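Local coordinates for oxidoreductase, 2OG-Fe(II) oxygenase family (Burkholderia pseudomallei, PDB 6N1F), which binds iron and probably acts as an iron-dependent oxidoreductase of the 2-oxoglutarate oxygenase type, at residues 48-53 against 199-204; 168-173 against 220-225; 178-183 against 190-195. All coordinates share one frame; numbering follows the deposited sequence.

Contact 1 (48-53 against 199-204); sequences TVMLPA and TVIVTS
Val49 and Val202 face each other as a hydrogen-bonded antiparallel pair, with Val49 N reaching Val202 O at 2.9 Å and Val202 N returning to Val49 O. Two residues further on, Leu51 N meets Val200 O at 2.7 Å in an almost linear bond (N-H...O 176°). The return bond, from Val200 N to Leu51 O, has lengthened to 3.3 Å; beyond it the pairing gives way to loop at Pro52.

Side chains alternate between the two faces, as along any beta strand. On one face Val49 and Val202 stand side by side, CG1 of Val49 lying 4.0 Å from CB of Val202, while CD1 of Leu51 reaches CB of Val200 and CG2 of Val202. On the other face Thr48 and Thr203 run alongside each other, Thr48 OG1 lying 3.0 Å from Thr203 OG1. The methyl CG2 of Thr48, anti to the backbone N of that residue, is brought to within 3.8 Å of Ile201 CG2. Met50, present as selenomethionine, rests its CG on CG1 of Ile201, 4.0 Å away.

Each face has its own cover. Phe125, Phe126, Met129 and Phe130 of helix 120-130 pack on Leu51 and Val202, whereas Phe181 and Val183 of strand 181-184 lie over Ile201, Thr203 and Thr48. Thr203 lies near the metal site, its side chain about 5 Å from that of the iron ligand His209. Within this chain strand 48-51 is an outermost strand of the larger sheet of the double-stranded beta-helix (jelly-roll) fold of 2-oxoglutarate oxygenases.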
loop_
_atom_site.group_PDB
_atom_site.type_symbol
_atom_site.label_atom_id
_atom_site.label_comp_id
_atom_site.label_asym_id
_atom_site.label_seq_id
_atom_site.Cartn_x
_atom_site.Cartn_y
_atom_site.Cartn_z
ATOM N N THR A 48 -2.252 11.871 1.778
ATOM C CA THR A 48 -2.889 10.572 1.625
ATOM C C THR A 48 -4.145 10.766 0.793
ATOM O O THR A 48 -4.837 11.773 0.933
ATOM C CB THR A 48 -3.252 9.964 2.989
ATOM O OG1 THR A 48 -2.087 9.947 3.814
ATOM C CG2 THR A 48 -3.754 8.535 2.827
ATOM N N VAL A 49 -4.433 9.810 -0.083
ATOM C CA VAL A 49 -5.660 9.830 -0.864
ATOM C C VAL A 49 -6.136 8.394 -1.044
ATOM O O VAL A 49 -5.322 7.475 -1.185
ATOM C CB VAL A 49 -5.436 10.550 -2.207
ATOM C CG1 VAL A 49 -4.439 9.774 -3.076
ATOM C CG2 VAL A 49 -6.742 10.743 -2.920
HETATM N N MSE A 50 -7.454 8.201 -0.997
HETATM C CA MSE A 50 -8.089 6.895 -1.237
HETATM C C MSE A 50 -8.862 6.934 -2.547
HETATM O O MSE A 50 -9.745 7.773 -2.738
HETATM C CB MSE A 50 -9.045 6.509 -0.092
HETATM C CG MSE A 50 -9.679 5.155 -0.259
HETATM SE SE MSE A 50 -10.407 4.529 1.450
HETATM C CE MSE A 50 -11.769 5.924 1.754
ATOM N N LEU A 51 -8.532 6.020 -3.443
ATOM C CA LEU A 51 -9.198 6.012 -4.735
ATOM C C LEU A 51 -10.356 5.020 -4.717
ATOM O O LEU A 51 -10.258 3.969 -4.075
ATOM C CB LEU A 51 -8.208 5.635 -5.833
ATOM C CG LEU A 51 -6.860 6.359 -5.747
ATOM C CD1 LEU A 51 -5.844 5.746 -6.721
ATOM C CD2 LEU A 51 -7.012 7.853 -5.992
ATOM N N PRO A 52 -11.477 5.303 -5.373
ATOM C CA PRO A 52 -12.603 4.366 -5.335
ATOM C C PRO A 52 -12.370 3.198 -6.275
ATOM O O PRO A 52 -11.617 3.279 -7.250
ATOM C CB PRO A 52 -13.791 5.218 -5.799
ATOM C CG PRO A 52 -13.178 6.267 -6.696
ATOM C CD PRO A 52 -11.767 6.505 -6.178
ATOM N N ALA A 53 -13.027 2.089 -5.961
ATOM C CA ALA A 53 -13.068 0.967 -6.895
ATOM C C ALA A 53 -13.913 1.359 -8.108
ATOM O O ALA A 53 -15.020 1.875 -7.944
ATOM C CB ALA A 53 -13.653 -0.261 -6.199
ATOM N N THR A 199 -10.757 -0.514 -3.235
ATOM C CA THR A 199 -10.157 0.798 -3.067
ATOM C C THR A 199 -8.642 0.677 -2.958
ATOM O O THR A 199 -8.089 -0.383 -2.659
ATOM C CB THR A 199 -10.686 1.534 -1.825
ATOM O OG1 THR A 199 -10.263 0.853 -0.635
ATOM C CG2 THR A 199 -12.209 1.663 -1.847
ATOM N N VAL A 200 -7.977 1.803 -3.195
ATOM C CA VAL A 200 -6.527 1.901 -3.238
ATOM C C VAL A 200 -6.134 3.164 -2.486
ATOM O O VAL A 200 -6.637 4.254 -2.783
ATOM C CB VAL A 200 -6.007 1.953 -4.692
ATOM C CG1 VAL A 200 -4.511 2.162 -4.719
ATOM C CG2 VAL A 200 -6.399 0.684 -5.447
ATOM N N ILE A 201 -5.251 3.023 -1.508
ATOM C CA ILE A 201 -4.746 4.156 -0.746
ATOM C C ILE A 201 -3.340 4.452 -1.251
ATOM O O ILE A 201 -2.550 3.530 -1.491
ATOM C CB ILE A 201 -4.783 3.868 0.774
ATOM C CG1 ILE A 201 -6.238 3.694 1.231
ATOM C CG2 ILE A 201 -4.094 4.995 1.600
ATOM C CD1 ILE A 201 -6.448 3.148 2.675
ATOM N N VAL A 202 -3.055 5.726 -1.500
ATOM C CA VAL A 202 -1.718 6.189 -1.850
ATOM C C VAL A 202 -1.314 7.170 -0.772
ATOM O O VAL A 202 -2.094 8.062 -0.421
ATOM C CB VAL A 202 -1.672 6.852 -3.239
ATOM C CG1 VAL A 202 -0.240 7.230 -3.585
ATOM C CG2 VAL A 202 -2.250 5.922 -4.303
ATOM N N THR A 203 -0.140 6.977 -0.196
ATOM C CA THR A 203 0.232 7.842 0.911
ATOM C C THR A 203 1.725 8.116 0.869
ATOM O O THR A 203 2.511 7.291 0.393
ATOM C CB THR A 203 -0.215 7.238 2.269
ATOM O OG1 THR A 203 0.196 8.108 3.327
ATOM C CG2 THR A 203 0.383 5.871 2.502
ATOM N N SER A 204 2.095 9.322 1.309
ATOM C CA SER A 204 3.495 9.702 1.432
ATOM C C SER A 204 4.104 9.081 2.679
ATOM O O SER A 204 3.513 9.125 3.760
ATOM C CB SER A 204 3.643 11.221 1.504
ATOM O OG SER A 204 4.996 11.575 1.764
#

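Contact 2 (168-173 against 220-225)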
loop_
_atom_site.group_PDB
_atom_site.type_symbol
_atom_site.label_atom_id
_atom_site.label_comp_id
_atom_site.label_asym_id
_atom_site.label_seq_id
_atom_site.Cartn_x
_atom_site.Cartn_y
_atom_site.Cartn_z
ATOM N N VAL A 168 1.559 2.262 -1.682
ATOM C CA VAL A 168 0.296 1.976 -2.348
ATOM C C VAL A 168 -0.304 0.742 -1.697
ATOM O O VAL A 168 0.403 -0.238 -1.446
ATOM C CB VAL A 168 0.458 1.754 -3.869
ATOM C CG1 VAL A 168 -0.879 1.495 -4.487
ATOM C CG2 VAL A 168 1.091 2.972 -4.505
ATOM N N VAL A 169 -1.605 0.793 -1.417
ATOM C CA VAL A 169 -2.301 -0.282 -0.722
ATOM C C VAL A 169 -3.599 -0.563 -1.437
ATOM O O VAL A 169 -4.459 0.321 -1.534
ATOM C CB VAL A 169 -2.581 0.066 0.745
ATOM C CG1 VAL A 169 -3.169 -1.138 1.431
ATOM C CG2 VAL A 169 -1.313 0.497 1.404
ATOM N N ILE A 170 -3.760 -1.794 -1.903
ATOM C CA ILE A 170 -4.957 -2.246 -2.594
ATOM C C ILE A 170 -5.739 -3.114 -1.632
ATOM O O ILE A 170 -5.189 -4.078 -1.087
ATOM C CB ILE A 170 -4.608 -3.044 -3.852
ATOM C CG1 ILE A 170 -3.622 -2.261 -4.707
ATOM C CG2 ILE A 170 -5.870 -3.405 -4.638
ATOM C CD1 ILE A 170 -3.239 -3.012 -5.956
ATOM N N GLN A 171 -7.016 -2.802 -1.429
ATOM C CA GLN A 171 -7.818 -3.538 -0.455
ATOM C C GLN A 171 -8.467 -4.718 -1.153
ATOM O O GLN A 171 -9.291 -4.542 -2.057
ATOM C CB GLN A 171 -8.881 -2.664 0.209
ATOM C CG GLN A 171 -9.657 -3.370 1.339
ATOM C CD GLN A 171 -8.754 -3.856 2.474
ATOM O OE1 GLN A 171 -9.002 -4.904 3.080
ATOM N NE2 GLN A 171 -7.705 -3.100 2.756
ATOM N N LEU A 172 -8.087 -5.912 -0.733
ATOM C CA LEU A 172 -8.645 -7.138 -1.250
ATOM C C LEU A 172 -9.601 -7.779 -0.273
ATOM O O LEU A 172 -10.139 -8.859 -0.562
ATOM C CB LEU A 172 -7.521 -8.120 -1.595
ATOM C CG LEU A 172 -6.572 -7.665 -2.707
ATOM C CD1 LEU A 172 -5.448 -8.675 -2.907
ATOM C CD2 LEU A 172 -7.337 -7.430 -4.010
ATOM N N GLY A 173 -9.826 -7.155 0.868
ATOM C CA GLY A 173 -10.670 -7.754 1.883
ATOM C C GLY A 173 -12.130 -7.547 1.556
ATOM O O GLY A 173 -12.580 -6.405 1.417
ATOM N N THR A 220 -7.441 -8.038 4.182
ATOM C CA THR A 220 -6.397 -8.475 3.261
ATOM C C THR A 220 -6.055 -7.340 2.312
ATOM O O THR A 220 -6.946 -6.785 1.667
ATOM C CB THR A 220 -6.850 -9.691 2.458
ATOM O OG1 THR A 220 -7.344 -10.690 3.356
ATOM C CG2 THR A 220 -5.698 -10.248 1.633
ATOM N N SER A 221 -4.777 -7.003 2.218
ATOM C CA SER A 221 -4.377 -5.858 1.419
ATOM C C SER A 221 -3.054 -6.136 0.725
ATOM O O SER A 221 -2.165 -6.769 1.300
ATOM C CB SER A 221 -4.268 -4.597 2.291
ATOM O OG SER A 221 -3.311 -4.753 3.325
ATOM N N LEU A 222 -2.933 -5.665 -0.515
ATOM C CA LEU A 222 -1.667 -5.679 -1.243
ATOM C C LEU A 222 -0.952 -4.353 -0.999
ATOM O O LEU A 222 -1.483 -3.286 -1.333
ATOM C CB LEU A 222 -1.909 -5.897 -2.741
ATOM C CG LEU A 222 -0.733 -6.340 -3.600
ATOM C CD1 LEU A 222 -1.257 -6.730 -4.964
ATOM C CD2 LEU A 222 0.305 -5.272 -3.752
ATOM N N VAL A 223 0.267 -4.420 -0.470
ATOM C CA VAL A 223 1.019 -3.240 -0.067
ATOM C C VAL A 223 2.313 -3.202 -0.871
ATOM O O VAL A 223 3.012 -4.214 -0.971
ATOM C CB VAL A 223 1.310 -3.258 1.447
ATOM C CG1 VAL A 223 2.193 -2.097 1.829
ATOM C CG2 VAL A 223 0.017 -3.217 2.236
ATOM N N TYR A 224 2.636 -2.049 -1.446
ATOM C CA TYR A 224 3.937 -1.930 -2.096
ATOM C C TYR A 224 4.476 -0.517 -1.960
ATOM O O TYR A 224 3.746 0.427 -1.650
ATOM C CB TYR A 224 3.918 -2.358 -3.574
ATOM C CG TYR A 224 2.897 -1.745 -4.526
ATOM C CD1 TYR A 224 3.296 -0.886 -5.549
ATOM C CD2 TYR A 224 1.551 -2.094 -4.459
ATOM C CE1 TYR A 224 2.372 -0.356 -6.456
ATOM C CE2 TYR A 224 0.618 -1.565 -5.359
ATOM C CZ TYR A 224 1.031 -0.703 -6.348
ATOM O OH TYR A 224 0.093 -0.194 -7.215
ATOM N N PHE A 225 5.777 -0.387 -2.226
ATOM C CA PHE A 225 6.535 0.811 -1.902
ATOM C C PHE A 225 7.317 1.285 -3.118
ATOM O O PHE A 225 7.941 0.486 -3.821
ATOM C CB PHE A 225 7.472 0.533 -0.720
ATOM C CG PHE A 225 6.743 0.097 0.530
ATOM C CD1 PHE A 225 6.365 1.023 1.485
ATOM C CD2 PHE A 225 6.409 -1.233 0.725
ATOM C CE1 PHE A 225 5.688 0.632 2.620
ATOM C CE2 PHE A 225 5.733 -1.632 1.854
ATOM C CZ PHE A 225 5.374 -0.700 2.806
#
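With a chi1 of 53°, Tyr224 sets CG between its backbone N and carbonyl carbon, which swings the ring back across the strand pair and over Val168. Val168 has CG1 trans to its own N (chi1 -179°), and this branch reaches the phenol end of the ring, 3.4 Å from Tyr224 OH. Val168 CB sits over the ring face in a CH-pi contact, 3.7 Å from the centroid of the Tyr224 ring, while CD1 of Ile170 comes to the ring edge at CE2.

On the opposite face Val169 CG1 touches Val223 CG2 at 3.9 Å and also packs on CB of Ser221. Paired backbone bonds join Val168 to Tyr224 and Ile170 to Leu222, and where strand 166-171 ends, Leu172 N still binds Thr220 O, at 2.8 Å but with a bent N-H...O angle of 143°. There the bent Gln171 chain folds its OE1 back to accept a weak bond from Gly173 N.

Ile170, Leu222 and Tyr224 meet Leu117 of helix 109-117, and helix 59-70 adds Leu62 and Ile65, so the face of these three side chains looks onto the two helices. Val169 and Val223 lie on the iron side, the Val223 side chain about 6 Å from the metal. Strand 200-204 flanks the pair beside strand 166-171, and strand 137-147 does so beside strand 218-227.

Contact 3 (178-183 against 190-195)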
loop_
_atom_site.group_PDB
_atom_site.type_symbol
_atom_site.label_atom_id
_atom_site.label_comp_id
_atom_site.label_asym_id
_atom_site.label_seq_id
_atom_site.Cartn_x
_atom_site.Cartn_y
_atom_site.Cartn_z
ATOM N N GLY A 178 -13.710 -2.379 11.570
ATOM C CA GLY A 178 -12.480 -1.769 12.043
ATOM C C GLY A 178 -11.431 -1.708 10.950
ATOM O O GLY A 178 -11.733 -1.551 9.761
ATOM N N GLY A 179 -10.167 -1.837 11.355
ATOM C CA GLY A 179 -9.084 -1.888 10.382
ATOM C C GLY A 179 -8.843 -0.604 9.614
ATOM O O GLY A 179 -8.383 -0.650 8.460
ATOM N N GLU A 180 -9.128 0.548 10.215
ATOM C CA GLU A 180 -8.891 1.800 9.517
ATOM C C GLU A 180 -7.397 2.072 9.355
ATOM O O GLU A 180 -6.582 1.796 10.239
ATOM C CB GLU A 180 -9.557 2.964 10.237
ATOM C CG GLU A 180 -11.078 2.872 10.320
ATOM C CD GLU A 180 -11.534 2.111 11.541
ATOM O OE1 GLU A 180 -10.654 1.534 12.221
ATOM O OE2 GLU A 180 -12.758 2.094 11.826
ATOM N N PHE A 181 -7.045 2.603 8.199
ATOM C CA PHE A 181 -5.707 3.105 7.957
ATOM C C PHE A 181 -5.666 4.552 8.445
ATOM O O PHE A 181 -6.398 5.401 7.925
ATOM C CB PHE A 181 -5.383 2.982 6.467
ATOM C CG PHE A 181 -4.052 3.480 6.113
ATOM C CD1 PHE A 181 -2.934 2.703 6.348
ATOM C CD2 PHE A 181 -3.896 4.743 5.565
ATOM C CE1 PHE A 181 -1.681 3.180 6.044
ATOM C CE2 PHE A 181 -2.647 5.212 5.244
ATOM C CZ PHE A 181 -1.537 4.432 5.493
ATOM N N VAL A 182 -4.848 4.830 9.465
ATOM C CA VAL A 182 -4.804 6.147 10.090
ATOM C C VAL A 182 -3.417 6.747 9.931
ATOM O O VAL A 182 -2.423 6.138 10.341
ATOM C CB VAL A 182 -5.184 6.079 11.574
ATOM C CG1 VAL A 182 -5.234 7.475 12.141
ATOM C CG2 VAL A 182 -6.524 5.370 11.734
ATOM N N VAL A 183 -3.365 7.966 9.383
ATOM C CA VAL A 183 -2.148 8.754 9.231
ATOM C C VAL A 183 -2.135 9.855 10.277
ATOM O O VAL A 183 -3.158 10.517 10.509
ATOM C CB VAL A 183 -2.056 9.367 7.819
ATOM C CG1 VAL A 183 -0.742 10.112 7.644
ATOM C CG2 VAL A 183 -2.242 8.309 6.759
ATOM N N PRO A 190 -5.429 13.406 13.191
ATOM C CA PRO A 190 -5.266 12.169 12.418
ATOM C C PRO A 190 -6.228 12.130 11.235
ATOM O O PRO A 190 -7.361 12.611 11.318
ATOM C CB PRO A 190 -5.591 11.067 13.435
ATOM C CG PRO A 190 -5.473 11.704 14.775
ATOM C CD PRO A 190 -5.796 13.152 14.593
ATOM N N ASN A 191 -5.758 11.550 10.124
ATOM C CA ASN A 191 -6.563 11.316 8.923
ATOM C C ASN A 191 -6.964 9.846 8.857
ATOM O O ASN A 191 -6.103 8.970 8.720
ATOM C CB ASN A 191 -5.779 11.717 7.667
ATOM C CG ASN A 191 -5.289 13.147 7.731
ATOM O OD1 ASN A 191 -5.941 14.002 8.322
ATOM N ND2 ASN A 191 -4.136 13.414 7.143
ATOM N N VAL A 192 -8.266 9.579 8.923
ATOM C CA VAL A 192 -8.797 8.227 9.057
ATOM C C VAL A 192 -9.385 7.784 7.725
ATOM O O VAL A 192 -10.236 8.480 7.157
ATOM C CB VAL A 192 -9.867 8.157 10.162
ATOM C CG1 VAL A 192 -10.433 6.736 10.266
ATOM C CG2 VAL A 192 -9.291 8.599 11.476
ATOM N N PHE A 193 -8.973 6.604 7.256
ATOM C CA PHE A 193 -9.447 6.044 5.995
ATOM C C PHE A 193 -9.979 4.649 6.262
ATOM O O PHE A 193 -9.227 3.779 6.709
ATOM C CB PHE A 193 -8.332 5.981 4.943
ATOM C CG PHE A 193 -7.795 7.320 4.555
ATOM C CD1 PHE A 193 -8.214 7.939 3.393
ATOM C CD2 PHE A 193 -6.867 7.961 5.360
ATOM C CE1 PHE A 193 -7.712 9.180 3.052
ATOM C CE2 PHE A 193 -6.371 9.189 5.032
ATOM C CZ PHE A 193 -6.796 9.808 3.868
ATOM N N ALA A 194 -11.266 4.444 5.977
ATOM C CA ALA A 194 -11.911 3.140 6.036
ATOM C C ALA A 194 -11.969 2.562 4.629
ATOM O O ALA A 194 -12.695 3.097 3.786
ATOM C CB ALA A 194 -13.319 3.269 6.610
ATOM N N PRO A 195 -11.236 1.521 4.321
ATOM C CA PRO A 195 -11.160 1.091 2.924
ATOM C C PRO A 195 -12.130 -0.035 2.657
ATOM O O PRO A 195 -12.422 -0.832 3.550
ATOM C CB PRO A 195 -9.705 0.631 2.786
ATOM C CG PRO A 195 -9.421 0.032 4.138
ATOM C CD PRO A 195 -10.276 0.788 5.161
#
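Glu180 leans on Val192 and the backbone of Phe193 where the two strands begin to pair. Its CB lies 3.6 Å from Phe193 O and also touches CG1 of Val192; CG of Glu180 meets the same Val192 CG1 at 3.9 Å. The chain then bends at chi2 (88°) and carries the carboxylate away from segment 190-195; OE2 makes a long, weak ion pair with NH2 of Arg215. Across this contact it is therefore the aliphatic part of the glutamate that does the packing.

Beyond it the pairing is regular. Phe181 and Phe193 exchange backbone bonds that are both noticeably bent, with Phe181 N to Phe193 O at 2.9 Å, whereas the exchange between Val183 and Asn191 is straighter, Asn191 N reaching Val183 O at 2.8 Å. Between these pairs, on the face of Val182 and Val192, Val182 lays CG1 alongside Pro190 CB at 3.8 Å.

The two phenylalanines occupy the other face. Phe193 CD2 comes to the edge of the Phe181 ring, near its plane, 4.4 Å from Phe181 CD2. Phe181 O lies in plane at the edge of the Phe193 ring, 3.7 Å from Phe193 CD2. With CG trans to the backbone N (chi1 179°), the Phe181 ring extends to the imidazole of the iron ligand His209, their planes about 40° apart, while Phe193 stacks on Phe29. This is a beta hairpin in the four-stranded sheet of a jelly-roll oxygenase, with one aromatic side chain packed against a histidine of the two-histidine, one-carboxylate iron site.

How the contacts relate
From the N terminus, strand 48-51 comes first, and contact 1 closes a loop of some 145 residues when strand 200-204 arrives beside it. Contact 2 begins inside that loop at 168-173 and is completed only at 220-225, so the two cross along the chain. They share one sheet, in which strands 48-51, 200-204, 166-171 and 218-227 are consecutive; a probable bond from Ile201 N to Val169 O, 2.8 Å, joins the middle two. Contact 3, a local hairpin, nests inside both loops and belongs to the sheet of strands 27-29, 191-193, 181-184 and 208-211. It packs against contact 1, where Thr48 CG2 lies 3.5 Å from Phe193 CZ, and so ties the two sheets together.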